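Local coordinates for citryl-CoA lyase (Hydrogenobacter thermophilus, PDB 6HXP), which binds coenzyme A and probably cleaves citryl-CoA to acetyl-CoA and oxaloacetate, as a member of the citrate synthase family, at residues A[100-112]-A[189-201]; A[66-78]-A[87-99]. All blocks are in the same frame, centred on the assembly; numbering follows the deposited sequence. Where two conformers were deposited one is given.

Interaction 1: residues A[100-112]-A[189-201]; sequences GGALEDAMRFIQE and DGAIAAIASEMGF. With COA (coenzyme A), chain B.
Ala193 drives its methyl group into the facing helix and lands among Leu103, Ala106, Met107 and Ile110, a knob-into-hole fit between helices 101-116 and 188-198. The short segments of these helices cross at -54° with axes 8.2 Å apart, a spacing allowed by the small residues at the crossing. Ala193 CB lies 3.5 Å from Ala106 CB and just as far from Met107 CG, the latter tighter than ordinary van der Waals contact, while Gly190 offers only its CA to Ala106. Toward one end, Leu103 CD2 reaches CG2 of Ile192 at 3.8 Å. Met107 then runs along helix 188-198, and its bend at chi3 (74°) turns CE onto Ala196 CB, 3.7 Å away.

The packing gives way to polar contacts at Gln111. Its NE2 bonds to Phe201 O at 2.8 Å, approaching the carbonyl almost head-on, and to Ser197 OG at 3.0 Å with a straighter N-H angle of 160°. The second partner lies in the amide plane, the first is tilted from it. On the exposed side, where neither residue touches helix 188-198, Arg108 NE and Glu112 OE2 form a salt bridge. The N-terminal part of helix 101-116 instead faces the ligand: Asp105 OD2 comes within 3.4 Å of C2P of coenzyme A, and Ala102 CB touches coenzyme A as well, besides Asp189 OD2.

Ser197 OG in turn donates a hydrogen bond to Ala193 O, which also accepts one from Ser197 N; the two donors come from opposite faces of the carbonyl plane. With two acceptors for NE2, the amide is probably held in one of its two flips, and the buried hydroxyl both accepts and donates, consistent with a run of bonds directed from Gln111 through Ser197 to the backbone of Ala193.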
loop_
_atom_site.group_PDB
_atom_site.type_symbol
_atom_site.label_atom_id
_atom_site.label_comp_id
_atom_site.label_asym_id
_atom_site.label_seq_id
_atom_site.Cartn_x
_atom_site.Cartn_y
_atom_site.Cartn_z
ATOM N N GLY A 100 4.202 -10.660 -12.224
ATOM C CA GLY A 100 4.033 -9.530 -13.153
ATOM C C GLY A 100 5.313 -9.024 -13.764
ATOM O O GLY A 100 5.313 -8.539 -14.907
ATOM N N GLY A 101 6.416 -9.174 -13.043
ATOM C CA GLY A 101 7.718 -8.749 -13.560
ATOM C C GLY A 101 8.152 -9.433 -14.830
ATOM O O GLY A 101 8.896 -8.859 -15.625
ATOM N N ALA A 102 7.662 -10.660 -15.075
ATOM C CA ALA A 102 8.030 -11.365 -16.308
ATOM C C ALA A 102 7.566 -10.613 -17.525
ATOM O O ALA A 102 8.152 -10.779 -18.575
ATOM C CB ALA A 102 7.433 -12.756 -16.305
ATOM N N LEU A 103 6.507 -9.794 -17.421
ATOM C CA LEU A 103 6.072 -8.991 -18.591
ATOM C C LEU A 103 7.136 -7.985 -18.978
ATOM O O LEU A 103 7.400 -7.820 -20.163
ATOM C CB LEU A 103 4.785 -8.252 -18.278
ATOM C CG LEU A 103 3.604 -9.180 -18.088
ATOM C CD1 LEU A 103 2.596 -8.529 -17.245
ATOM C CD2 LEU A 103 3.009 -9.533 -19.418
ATOM N N GLU A 104 7.733 -7.304 -18.000
ATOM C CA GLU A 104 8.836 -6.383 -18.277
ATOM C C GLU A 104 10.019 -7.129 -18.888
ATOM O O GLU A 104 10.578 -6.707 -19.903
ATOM C CB GLU A 104 9.315 -5.679 -17.006
ATOM C CG GLU A 104 8.321 -4.773 -16.303
ATOM C CD GLU A 104 8.741 -4.276 -14.913
ATOM O OE1 GLU A 104 9.767 -4.745 -14.364
ATOM O OE2 GLU A 104 8.018 -3.427 -14.342
ATOM N N ASP A 105 10.400 -8.258 -18.259
ATOM C CA ASP A 105 11.546 -9.013 -18.701
ATOM C C ASP A 105 11.356 -9.562 -20.113
ATOM O O ASP A 105 12.292 -9.538 -20.902
ATOM C CB ASP A 105 11.858 -10.152 -17.734
ATOM C CG ASP A 105 12.108 -9.691 -16.302
ATOM O OD1 ASP A 105 12.541 -8.528 -16.118
ATOM O OD2 ASP A 105 11.869 -10.489 -15.385
ATOM N N ALA A 106 10.189 -10.130 -20.383
ATOM C CA ALA A 106 9.904 -10.702 -21.705
ATOM C C ALA A 106 9.837 -9.608 -22.764
ATOM O O ALA A 106 10.355 -9.820 -23.857
ATOM C CB ALA A 106 8.607 -11.473 -21.668
ATOM N N MET A 107 9.288 -8.424 -22.443
ATOM C CA MET A 107 9.293 -7.342 -23.435
ATOM C C MET A 107 10.717 -6.923 -23.757
ATOM O O MET A 107 11.030 -6.675 -24.911
ATOM C CB MET A 107 8.514 -6.123 -22.928
ATOM C CG MET A 107 7.002 -6.305 -22.970
ATOM S SD MET A 107 6.105 -4.834 -22.449
ATOM C CE MET A 107 6.332 -3.739 -23.885
ATOM N N ARG A 108 11.594 -6.837 -22.746
ATOM C CA ARG A 108 12.987 -6.441 -23.015
ATOM C C ARG A 108 13.679 -7.489 -23.877
ATOM O O ARG A 108 14.365 -7.162 -24.844
ATOM C CB ARG A 108 13.710 -6.273 -21.678
ATOM C CG ARG A 108 15.065 -5.642 -21.814
ATOM C CD ARG A 108 15.708 -5.453 -20.458
ATOM N NE ARG A 108 16.896 -4.605 -20.607
ATOM C CZ ARG A 108 17.652 -4.192 -19.596
ATOM N NH1 ARG A 108 17.398 -4.600 -18.360
ATOM N NH2 ARG A 108 18.685 -3.390 -19.817
ATOM N N PHE A 109 13.482 -8.767 -23.533
ATOM C CA PHE A 109 14.088 -9.873 -24.274
ATOM C C PHE A 109 13.615 -9.891 -25.751
ATOM O O PHE A 109 14.441 -10.010 -26.659
ATOM C CB PHE A 109 13.711 -11.203 -23.604
ATOM C CG PHE A 109 14.046 -12.418 -24.430
ATOM C CD1 PHE A 109 15.357 -12.777 -24.651
ATOM C CD2 PHE A 109 13.044 -13.173 -25.021
ATOM C CE1 PHE A 109 15.672 -13.888 -25.442
ATOM C CE2 PHE A 109 13.353 -14.281 -25.809
ATOM C CZ PHE A 109 14.669 -14.623 -26.028
ATOM N N ILE A 110 12.304 -9.793 -25.973
ATOM C CA ILE A 110 11.738 -9.802 -27.307
ATOM C C ILE A 110 12.206 -8.584 -28.107
ATOM O O ILE A 110 12.622 -8.724 -29.265
ATOM C CB ILE A 110 10.199 -9.912 -27.263
ATOM C CG1 ILE A 110 9.795 -11.283 -26.723
ATOM C CG2 ILE A 110 9.600 -9.679 -28.656
ATOM C CD1 ILE A 110 8.378 -11.360 -26.300
ATOM N N GLN A 111 12.191 -7.403 -27.490
ATOM C CA GLN A 111 12.615 -6.200 -28.212
ATOM C C GLN A 111 14.094 -6.216 -28.512
ATOM O O GLN A 111 14.487 -5.899 -29.633
ATOM C CB GLN A 111 12.215 -4.944 -27.455
ATOM C CG GLN A 111 10.710 -4.759 -27.440
ATOM C CD GLN A 111 10.341 -3.547 -26.644
ATOM O OE1 GLN A 111 11.075 -2.554 -26.662
ATOM N NE2 GLN A 111 9.157 -3.541 -26.036
ATOM N N GLU A 112 14.912 -6.606 -27.536
ATOM C CA GLU A 112 16.354 -6.670 -27.778
ATOM C C GLU A 112 16.705 -7.773 -28.765
ATOM O O GLU A 112 17.608 -7.594 -29.583
ATOM C CB GLU A 112 17.130 -6.773 -26.453
ATOM C CG GLU A 112 17.056 -5.466 -25.674
ATOM C CD GLU A 112 17.765 -5.424 -24.335
ATOM O OE1 GLU A 112 18.331 -6.460 -23.924
ATOM O OE2 GLU A 112 17.740 -4.352 -23.688
ATOM N N ASP A 189 2.442 -14.521 -20.466
ATOM C CA ASP A 189 3.251 -13.322 -20.184
ATOM C C ASP A 189 4.085 -12.982 -21.428
ATOM O O ASP A 189 4.186 -11.814 -21.810
ATOM C CB ASP A 189 4.243 -13.536 -19.024
ATOM C CG ASP A 189 3.633 -13.769 -17.675
ATOM O OD1 ASP A 189 2.549 -13.229 -17.425
ATOM O OD2 ASP A 189 4.274 -14.479 -16.844
ATOM N N GLY A 190 4.702 -13.992 -22.031
ATOM C CA GLY A 190 5.479 -13.774 -23.241
ATOM C C GLY A 190 4.594 -13.281 -24.384
ATOM O O GLY A 190 4.997 -12.429 -25.180
ATOM N N ALA A 191 3.360 -13.826 -24.497
ATOM C CA ALA A 191 2.408 -13.425 -25.565
ATOM C C ALA A 191 2.010 -11.947 -25.431
ATOM O O ALA A 191 2.095 -11.178 -26.404
ATOM C CB ALA A 191 1.174 -14.293 -25.504
ATOM N N ILE A 192 1.640 -11.527 -24.224
ATOM C CA ILE A 192 1.298 -10.117 -23.999
ATOM C C ILE A 192 2.512 -9.243 -24.226
ATOM O O ILE A 192 2.431 -8.183 -24.847
ATOM C CB ILE A 192 0.713 -9.966 -22.588
ATOM C CG1 ILE A 192 -0.658 -10.660 -22.539
ATOM C CG2 ILE A 192 0.622 -8.515 -22.224
ATOM C CD1 ILE A 192 -1.220 -10.746 -21.181
ATOM N N ALA A 193 3.683 -9.680 -23.756
ATOM C CA ALA A 193 4.905 -8.934 -24.000
ATOM C C ALA A 193 5.165 -8.766 -25.515
ATOM O O ALA A 193 5.547 -7.677 -25.949
ATOM C CB ALA A 193 6.089 -9.642 -23.351
ATOM N N ALA A 194 4.951 -9.834 -26.325
ATOM C CA ALA A 194 5.165 -9.738 -27.749
ATOM C C ALA A 194 4.202 -8.745 -28.386
ATOM O O ALA A 194 4.592 -7.927 -29.225
ATOM C CB ALA A 194 4.963 -11.101 -28.387
ATOM N N ILE A 195 2.944 -8.790 -27.977
ATOM C CA ILE A 195 1.911 -7.928 -28.561
ATOM C C ILE A 195 2.175 -6.472 -28.165
ATOM O O ILE A 195 2.096 -5.596 -29.010
ATOM C CB ILE A 195 0.534 -8.429 -28.120
ATOM C CG1 ILE A 195 0.239 -9.766 -28.842
ATOM C CG2 ILE A 195 -0.580 -7.413 -28.412
ATOM C CD1 ILE A 195 -0.701 -10.591 -28.161
ATOM N N ALA A 196 2.486 -6.217 -26.893
ATOM C CA ALA A 196 2.762 -4.852 -26.458
ATOM C C ALA A 196 4.022 -4.336 -27.166
ATOM O O ALA A 196 4.109 -3.155 -27.500
ATOM C CB ALA A 196 2.946 -4.799 -24.949
ATOM N N SER A 197 4.991 -5.211 -27.420
ATOM C CA SER A 197 6.196 -4.817 -28.160
ATOM C C SER A 197 5.882 -4.504 -29.598
ATOM O O SER A 197 6.402 -3.538 -30.150
ATOM C CB SER A 197 7.264 -5.899 -28.059
ATOM O OG SER A 197 7.693 -6.116 -26.719
ATOM N N GLU A 198 4.982 -5.295 -30.207
ATOM C CA GLU A 198 4.527 -5.059 -31.584
ATOM C C GLU A 198 3.896 -3.669 -31.704
ATOM O O GLU A 198 3.993 -3.043 -32.782
ATOM C CB GLU A 198 3.538 -6.138 -32.032
ATOM C CG GLU A 198 3.538 -6.355 -33.531
ATOM C CD GLU A 198 4.690 -7.249 -33.931
ATOM O OE1 GLU A 198 4.525 -8.489 -33.839
ATOM O OE2 GLU A 198 5.807 -6.726 -34.137
ATOM N N MET A 199 3.201 -3.202 -30.632
ATOM C CA MET A 199 2.586 -1.864 -30.536
ATOM C C MET A 199 3.622 -0.749 -30.294
ATOM O O MET A 199 3.237 0.412 -30.254
ATOM C CB MET A 199 1.568 -1.802 -29.370
ATOM C CG MET A 199 0.327 -2.621 -29.576
ATOM S SD MET A 199 -0.608 -2.718 -28.065
ATOM C CE MET A 199 -1.996 -3.728 -28.552
ATOM N N GLY A 200 4.898 -1.084 -30.070
ATOM C CA GLY A 200 5.925 -0.096 -29.819
ATOM C C GLY A 200 6.022 0.426 -28.394
ATOM O O GLY A 200 6.645 1.473 -28.176
ATOM N N PHE A 201 5.445 -0.281 -27.407
ATOM C CA PHE A 201 5.563 0.141 -26.038
ATOM C C PHE A 201 6.911 -0.217 -25.452
ATOM O O PHE A 201 7.489 -1.251 -25.782
ATOM C CB PHE A 201 4.469 -0.475 -25.172
ATOM C CG PHE A 201 3.124 0.187 -25.399
ATOM C CD1 PHE A 201 2.874 1.474 -24.919
ATOM C CD2 PHE A 201 2.079 -0.507 -25.999
ATOM C CE1 PHE A 201 1.620 2.056 -25.051
ATOM C CE2 PHE A 201 0.814 0.082 -26.112
ATOM C CZ PHE A 201 0.605 1.357 -25.652
HETATM N N1A COA B . 14.065 -20.816 -20.028
HETATM C C2A COA B . 15.012 -21.762 -20.020
HETATM N N3A COA B . 14.991 -22.962 -19.430
HETATM C C4A COA B . 13.837 -23.161 -18.780
HETATM C C5A COA B . 12.773 -22.276 -18.692
HETATM C C6A COA B . 12.909 -21.046 -19.364
HETATM N N6A COA B . 11.954 -20.113 -19.399
HETATM N N7A COA B . 11.738 -22.827 -17.952
HETATM C C8A COA B . 12.186 -24.015 -17.627
HETATM N N9A COA B . 13.443 -24.289 -18.100
HETATM C C1B COA B . 14.185 -25.547 -18.004
HETATM C C2B COA B . 13.851 -26.424 -16.784
HETATM O O2B COA B . 14.825 -26.240 -15.762
HETATM C C3B COA B . 13.931 -27.816 -17.401
HETATM O O3B COA B . 15.313 -28.201 -17.579
HETATM P P3B COA B . 15.898 -29.717 -17.605
HETATM O O7A COA B . 14.826 -30.728 -17.338
HETATM O O8A COA B . 16.548 -29.896 -18.981
HETATM O O9A COA B . 17.011 -29.740 -16.550
HETATM C C4B COA B . 13.359 -27.590 -18.795
HETATM O O4B COA B . 13.911 -26.311 -19.168
HETATM C C5B COA B . 11.855 -27.522 -18.907
HETATM O O5B COA B . 11.240 -28.568 -18.126
HETATM P P1A COA B . 9.721 -28.422 -17.568
HETATM O O1A COA B . 9.395 -29.542 -16.658
HETATM O O2A COA B . 8.823 -28.329 -18.802
HETATM O O3A COA B . 9.622 -27.025 -16.809
HETATM P P2A COA B . 9.411 -26.639 -15.279
HETATM O O4A COA B . 8.262 -27.381 -14.711
HETATM O O5A COA B . 10.739 -26.923 -14.573
HETATM O O6A COA B . 9.219 -25.019 -15.203
HETATM C CBP COA B . 8.056 -22.976 -14.571
HETATM C CCP COA B . 7.922 -24.451 -14.938
HETATM C CDP COA B . 6.711 -22.290 -14.858
HETATM C CEP COA B . 8.347 -22.883 -13.067
HETATM C CAP COA B . 9.191 -22.255 -15.344
HETATM O OAP COA B . 9.293 -22.656 -16.702
HETATM C C9P COA B . 9.135 -20.733 -15.244
HETATM O O9P COA B . 9.575 -20.159 -14.251
HETATM N N8P COA B . 8.629 -20.083 -16.295
HETATM C C7P COA B . 8.658 -18.631 -16.415
HETATM C C6P COA B . 10.045 -18.119 -16.751
HETATM C C5P COA B . 10.178 -16.629 -16.544
HETATM O O5P COA B . 9.459 -15.837 -17.150
HETATM N N4P COA B . 11.136 -16.245 -15.699
HETATM C C3P COA B . 11.790 -14.944 -15.746
HETATM C C2P COA B . 10.924 -13.800 -15.256
HETATM S S1P COA B . 10.384 -14.209 -13.574
#

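Interaction 2: residues A[66-78]-A[87-99]; sequences IAPPSAIAARSVA and GVAAGVLAFGSAH
His99 slips its imidazole between Pro69 and Phe95: Pro69 CD lies over one face of the ring, and Phe95 CD1 stands 3.6 Å above the other, offset toward the rim. The ring closes one end of an antiparallel helical hairpin, helices 69-79 and 84-93, within the mostly helical citrate synthase fold; the directions of the two segments differ by 151° and their axes approach to 7.1 Å. With CG anti to the backbone N (chi1 -171°), the His99 side chain extends toward the start of helix 69-79, where NE2 and Ser70 OG hydrogen-bond at 2.7 Å, the hydroxyl lying at the ring edge. Ser70 places OG between its backbone N and carbonyl carbon (chi1 47°), which turns it to the edge of the imidazole. An alanine at His99 would remove the imidazole, so Ser70 OG would probably lose this partner and a gap would be likely to open between Pro69 and Phe95.

Beyond the ring the helices meet through small residues. Gly87 and Gly91, one turn apart, bring their backbones against helix 69-79; a CB on either would press tightly on a carbonyl oxygen, of Ala74 for Gly87 and of Ser70 for Gly91. Ala90 CB fills the far part of the seam, 3.5 Å from Val77 CG2, and Ala94 CB presses on Ser70 CA.

Other subunits border the hairpin: Phe232 of the third subunit meets the His99 ring edge-to-face, Ile72 packs on Ser76 of that subunit, and Leu93 packs on Leu93 of the fourth. Inside the hairpin, close approach of the backbones shows directly in two CA-H...O contacts, Gly91 CA to Ser70 O at 3.4 Å and Ala74 CA to Gly87 O at 3.2 Å.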
loop_
_atom_site.group_PDB
_atom_site.type_symbol
_atom_site.label_atom_id
_atom_site.label_comp_id
_atom_site.label_asym_id
_atom_site.label_seq_id
_atom_site.Cartn_x
_atom_site.Cartn_y
_atom_site.Cartn_z
ATOM N N ILE A 66 -9.159 -16.728 -6.792
ATOM C CA ILE A 66 -8.767 -16.378 -5.449
ATOM C C ILE A 66 -7.403 -16.912 -5.066
ATOM O O ILE A 66 -6.843 -16.413 -4.076
ATOM C CB ILE A 66 -9.905 -16.801 -4.488
ATOM C CG1 ILE A 66 -9.865 -16.096 -3.171
ATOM C CG2 ILE A 66 -9.947 -18.313 -4.311
ATOM C CD1 ILE A 66 -11.205 -16.287 -2.397
ATOM N N ALA A 67 -6.792 -17.810 -5.834
ATOM C CA ALA A 67 -5.551 -18.411 -5.436
ATOM C C ALA A 67 -4.278 -17.579 -5.484
ATOM O O ALA A 67 -3.416 -17.867 -4.678
ATOM C CB ALA A 67 -5.312 -19.675 -6.215
ATOM N N PRO A 68 -4.093 -16.604 -6.384
ATOM C CA PRO A 68 -2.815 -15.897 -6.450
ATOM C C PRO A 68 -2.565 -15.042 -5.215
ATOM O O PRO A 68 -3.503 -14.586 -4.592
ATOM C CB PRO A 68 -2.937 -15.015 -7.675
ATOM C CG PRO A 68 -4.184 -15.364 -8.373
ATOM C CD PRO A 68 -5.026 -16.220 -7.470
ATOM N N PRO A 69 -1.303 -14.741 -4.926
ATOM C CA PRO A 69 -1.005 -13.925 -3.728
ATOM C C PRO A 69 -1.633 -12.532 -3.770
ATOM O O PRO A 69 -1.900 -11.974 -2.712
ATOM C CB PRO A 69 0.525 -13.870 -3.676
ATOM C CG PRO A 69 1.009 -14.321 -4.999
ATOM C CD PRO A 69 -0.069 -15.231 -5.573
ATOM N N SER A 70 -1.876 -11.956 -4.946
ATOM C CA SER A 70 -2.573 -10.691 -5.073
ATOM C C SER A 70 -3.981 -10.799 -4.522
ATOM O O SER A 70 -4.445 -9.897 -3.832
ATOM C CB SER A 70 -2.593 -10.232 -6.523
ATOM O OG SER A 70 -2.974 -11.312 -7.384
ATOM N N ALA A 71 -4.711 -11.866 -4.887
ATOM C CA ALA A 71 -6.064 -11.990 -4.354
ATOM C C ALA A 71 -6.066 -12.258 -2.881
ATOM O O ALA A 71 -6.924 -11.771 -2.130
ATOM C CB ALA A 71 -6.827 -13.060 -5.115
ATOM N N ILE A 72 -5.126 -13.080 -2.413
ATOM C CA ILE A 72 -5.026 -13.392 -0.996
ATOM C C ILE A 72 -4.754 -12.089 -0.225
ATOM O O ILE A 72 -5.397 -11.824 0.794
ATOM C CB ILE A 72 -3.895 -14.402 -0.731
ATOM C CG1 ILE A 72 -4.224 -15.749 -1.408
ATOM C CG2 ILE A 72 -3.649 -14.553 0.791
ATOM C CD1 ILE A 72 -3.075 -16.759 -1.241
ATOM N N ALA A 73 -3.796 -11.311 -0.693
ATOM C CA ALA A 73 -3.452 -10.048 0.000
ATOM C C ALA A 73 -4.617 -9.070 -0.001
ATOM O O ALA A 73 -4.940 -8.462 1.018
ATOM C CB ALA A 73 -2.215 -9.406 -0.620
ATOM N N ALA A 74 -5.244 -8.886 -1.169
ATOM C CA ALA A 74 -6.371 -7.947 -1.265
ATOM C C ALA A 74 -7.507 -8.314 -0.336
ATOM O O ALA A 74 -8.063 -7.475 0.374
ATOM C CB ALA A 74 -6.898 -7.918 -2.696
ATOM N N ARG A 75 -7.878 -9.599 -0.336
ATOM C CA ARG A 75 -8.977 -10.041 0.497
ATOM C C ARG A 75 -8.628 -10.057 1.987
ATOM O O ARG A 75 -9.478 -9.752 2.816
ATOM C CB ARG A 75 -9.464 -11.421 0.028
ATOM C CG ARG A 75 -10.033 -11.352 -1.388
ATOM C CD ARG A 75 -10.526 -12.699 -1.935
ATOM N NE ARG A 75 -11.817 -12.959 -1.344
ATOM C CZ ARG A 75 -12.997 -13.232 -1.932
ATOM N NH1 ARG A 75 -13.101 -13.364 -3.285
ATOM N NH2 ARG A 75 -14.066 -13.410 -1.194
ATOM N N SER A 76 -7.384 -10.359 2.340
ATOM C CA SER A 76 -6.936 -10.332 3.741
ATOM C C SER A 76 -6.954 -8.883 4.247
ATOM O O SER A 76 -7.450 -8.632 5.345
ATOM C CB SER A 76 -5.535 -10.928 3.902
ATOM O OG SER A 76 -5.578 -12.296 3.536
ATOM N N VAL A 77 -6.476 -7.917 3.462
ATOM C CA VAL A 77 -6.565 -6.516 3.864
ATOM C C VAL A 77 -8.035 -6.077 4.016
ATOM O O VAL A 77 -8.385 -5.437 4.994
ATOM C CB VAL A 77 -5.760 -5.650 2.896
ATOM C CG1 VAL A 77 -6.094 -4.180 3.050
ATOM C CG2 VAL A 77 -4.270 -5.877 3.145
ATOM N N ALA A 78 -8.907 -6.482 3.086
ATOM C CA ALA A 78 -10.318 -6.169 3.217
ATOM C C ALA A 78 -10.879 -6.769 4.516
ATOM O O ALA A 78 -11.630 -6.093 5.244
ATOM C CB ALA A 78 -11.072 -6.764 2.034
ATOM N N GLY A 87 -8.062 -2.490 -0.020
ATOM C CA GLY A 87 -7.874 -3.873 -0.388
ATOM C C GLY A 87 -7.323 -4.014 -1.803
ATOM O O GLY A 87 -6.434 -4.814 -2.079
ATOM N N VAL A 88 -7.884 -3.215 -2.761
ATOM C CA VAL A 88 -7.391 -3.340 -4.125
ATOM C C VAL A 88 -5.924 -2.976 -4.207
ATOM O O VAL A 88 -5.121 -3.647 -4.856
ATOM C CB VAL A 88 -8.233 -2.471 -5.077
ATOM C CG1 VAL A 88 -7.604 -2.397 -6.474
ATOM C CG2 VAL A 88 -9.663 -3.007 -5.159
ATOM N N ALA A 89 -5.537 -1.889 -3.547
ATOM C CA ALA A 89 -4.134 -1.481 -3.530
ATOM C C ALA A 89 -3.230 -2.569 -3.008
ATOM O O ALA A 89 -2.158 -2.802 -3.555
ATOM C CB ALA A 89 -3.952 -0.227 -2.694
ATOM N N ALA A 90 -3.653 -3.287 -1.959
ATOM C CA ALA A 90 -2.831 -4.370 -1.421
ATOM C C ALA A 90 -2.620 -5.463 -2.441
ATOM O O ALA A 90 -1.533 -6.031 -2.556
ATOM C CB ALA A 90 -3.489 -4.928 -0.171
ATOM N N GLY A 91 -3.653 -5.734 -3.240
ATOM C CA GLY A 91 -3.490 -6.678 -4.330
ATOM C C GLY A 91 -2.465 -6.256 -5.352
ATOM O O GLY A 91 -1.644 -7.046 -5.811
ATOM N N VAL A 92 -2.514 -4.993 -5.727
ATOM C CA VAL A 92 -1.571 -4.426 -6.687
ATOM C C VAL A 92 -0.143 -4.514 -6.178
ATOM O O VAL A 92 0.793 -4.777 -6.941
ATOM C CB VAL A 92 -1.984 -2.992 -7.078
ATOM C CG1 VAL A 92 -0.955 -2.336 -8.014
ATOM C CG2 VAL A 92 -3.377 -3.006 -7.738
ATOM N N LEU A 93 0.056 -4.341 -4.882
ATOM C CA LEU A 93 1.388 -4.488 -4.316
ATOM C C LEU A 93 1.963 -5.841 -4.566
ATOM O O LEU A 93 3.172 -5.960 -4.664
ATOM C CB LEU A 93 1.371 -4.259 -2.805
ATOM C CG LEU A 93 1.070 -2.832 -2.357
ATOM C CD1 LEU A 93 1.030 -2.775 -0.808
ATOM C CD2 LEU A 93 2.082 -1.846 -2.920
ATOM N N ALA A 94 1.136 -6.882 -4.647
ATOM C CA ALA A 94 1.659 -8.237 -4.816
ATOM C C ALA A 94 2.202 -8.513 -6.193
ATOM O O ALA A 94 2.836 -9.556 -6.383
ATOM C CB ALA A 94 0.559 -9.266 -4.521
ATOM N N PHE A 95 1.988 -7.616 -7.173
ATOM C CA PHE A 95 2.476 -7.836 -8.543
ATOM C C PHE A 95 3.973 -7.541 -8.661
ATOM O O PHE A 95 4.382 -6.569 -9.356
ATOM C CB PHE A 95 1.678 -7.009 -9.544
ATOM C CG PHE A 95 0.184 -7.209 -9.560
ATOM C CD1 PHE A 95 -0.361 -8.466 -9.414
ATOM C CD2 PHE A 95 -0.663 -6.146 -9.837
ATOM C CE1 PHE A 95 -1.758 -8.645 -9.491
ATOM C CE2 PHE A 95 -2.029 -6.323 -9.944
ATOM C CZ PHE A 95 -2.562 -7.556 -9.769
ATOM N N GLY A 96 4.770 -8.363 -8.028
ATOM C CA GLY A 96 6.201 -8.211 -8.005
ATOM C C GLY A 96 6.905 -9.000 -9.070
ATOM O O GLY A 96 6.313 -9.343 -10.104
ATOM N N SER A 97 8.178 -9.276 -8.817
ATOM C CA SER A 97 9.011 -9.990 -9.774
ATOM C C SER A 97 8.496 -11.355 -10.175
ATOM O O SER A 97 8.687 -11.770 -11.338
ATOM C CB SER A 97 10.440 -10.106 -9.283
ATOM O OG SER A 97 10.506 -10.848 -8.065
ATOM N N ALA A 98 7.778 -12.028 -9.262
ATOM C CA ALA A 98 7.241 -13.360 -9.518
ATOM C C ALA A 98 5.758 -13.352 -9.916
ATOM O O ALA A 98 5.154 -14.415 -10.124
ATOM C CB ALA A 98 7.412 -14.206 -8.267
ATOM N N HIS A 99 5.147 -12.173 -10.023
ATOM C CA HIS A 99 3.733 -12.014 -10.274
ATOM C C HIS A 99 3.495 -10.745 -11.097
ATOM O O HIS A 99 2.654 -9.910 -10.786
ATOM C CB HIS A 99 2.994 -12.026 -8.923
ATOM C CG HIS A 99 1.491 -12.074 -8.953
ATOM N ND1 HIS A 99 0.795 -12.709 -9.983
ATOM C CD2 HIS A 99 0.603 -11.712 -8.005
ATOM C CE1 HIS A 99 -0.488 -12.668 -9.620
ATOM N NE2 HIS A 99 -0.654 -12.054 -8.466
#

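In the fold
Both contacts are buried helix packings, yet their centres lie 22 Å apart and they use different helices. They follow one another along the chain and join at the connection between helices 84-93 and 101-116, where Gly101 N probably donates a hydrogen bond to Gly96 O (2.9 Å). Interaction 1 brings together helices far apart in sequence and mixes a hydrophobic knob with amide and hydroxyl bonds. Interaction 2 pairs helices close in sequence and relies on close glycine and alanine packing and a histidine-serine bond at one end. Interaction 1 lines the coenzyme A pocket, while interaction 2 is mainly bordered by the three other subunits, although Ser97 at its end also touches coenzyme A.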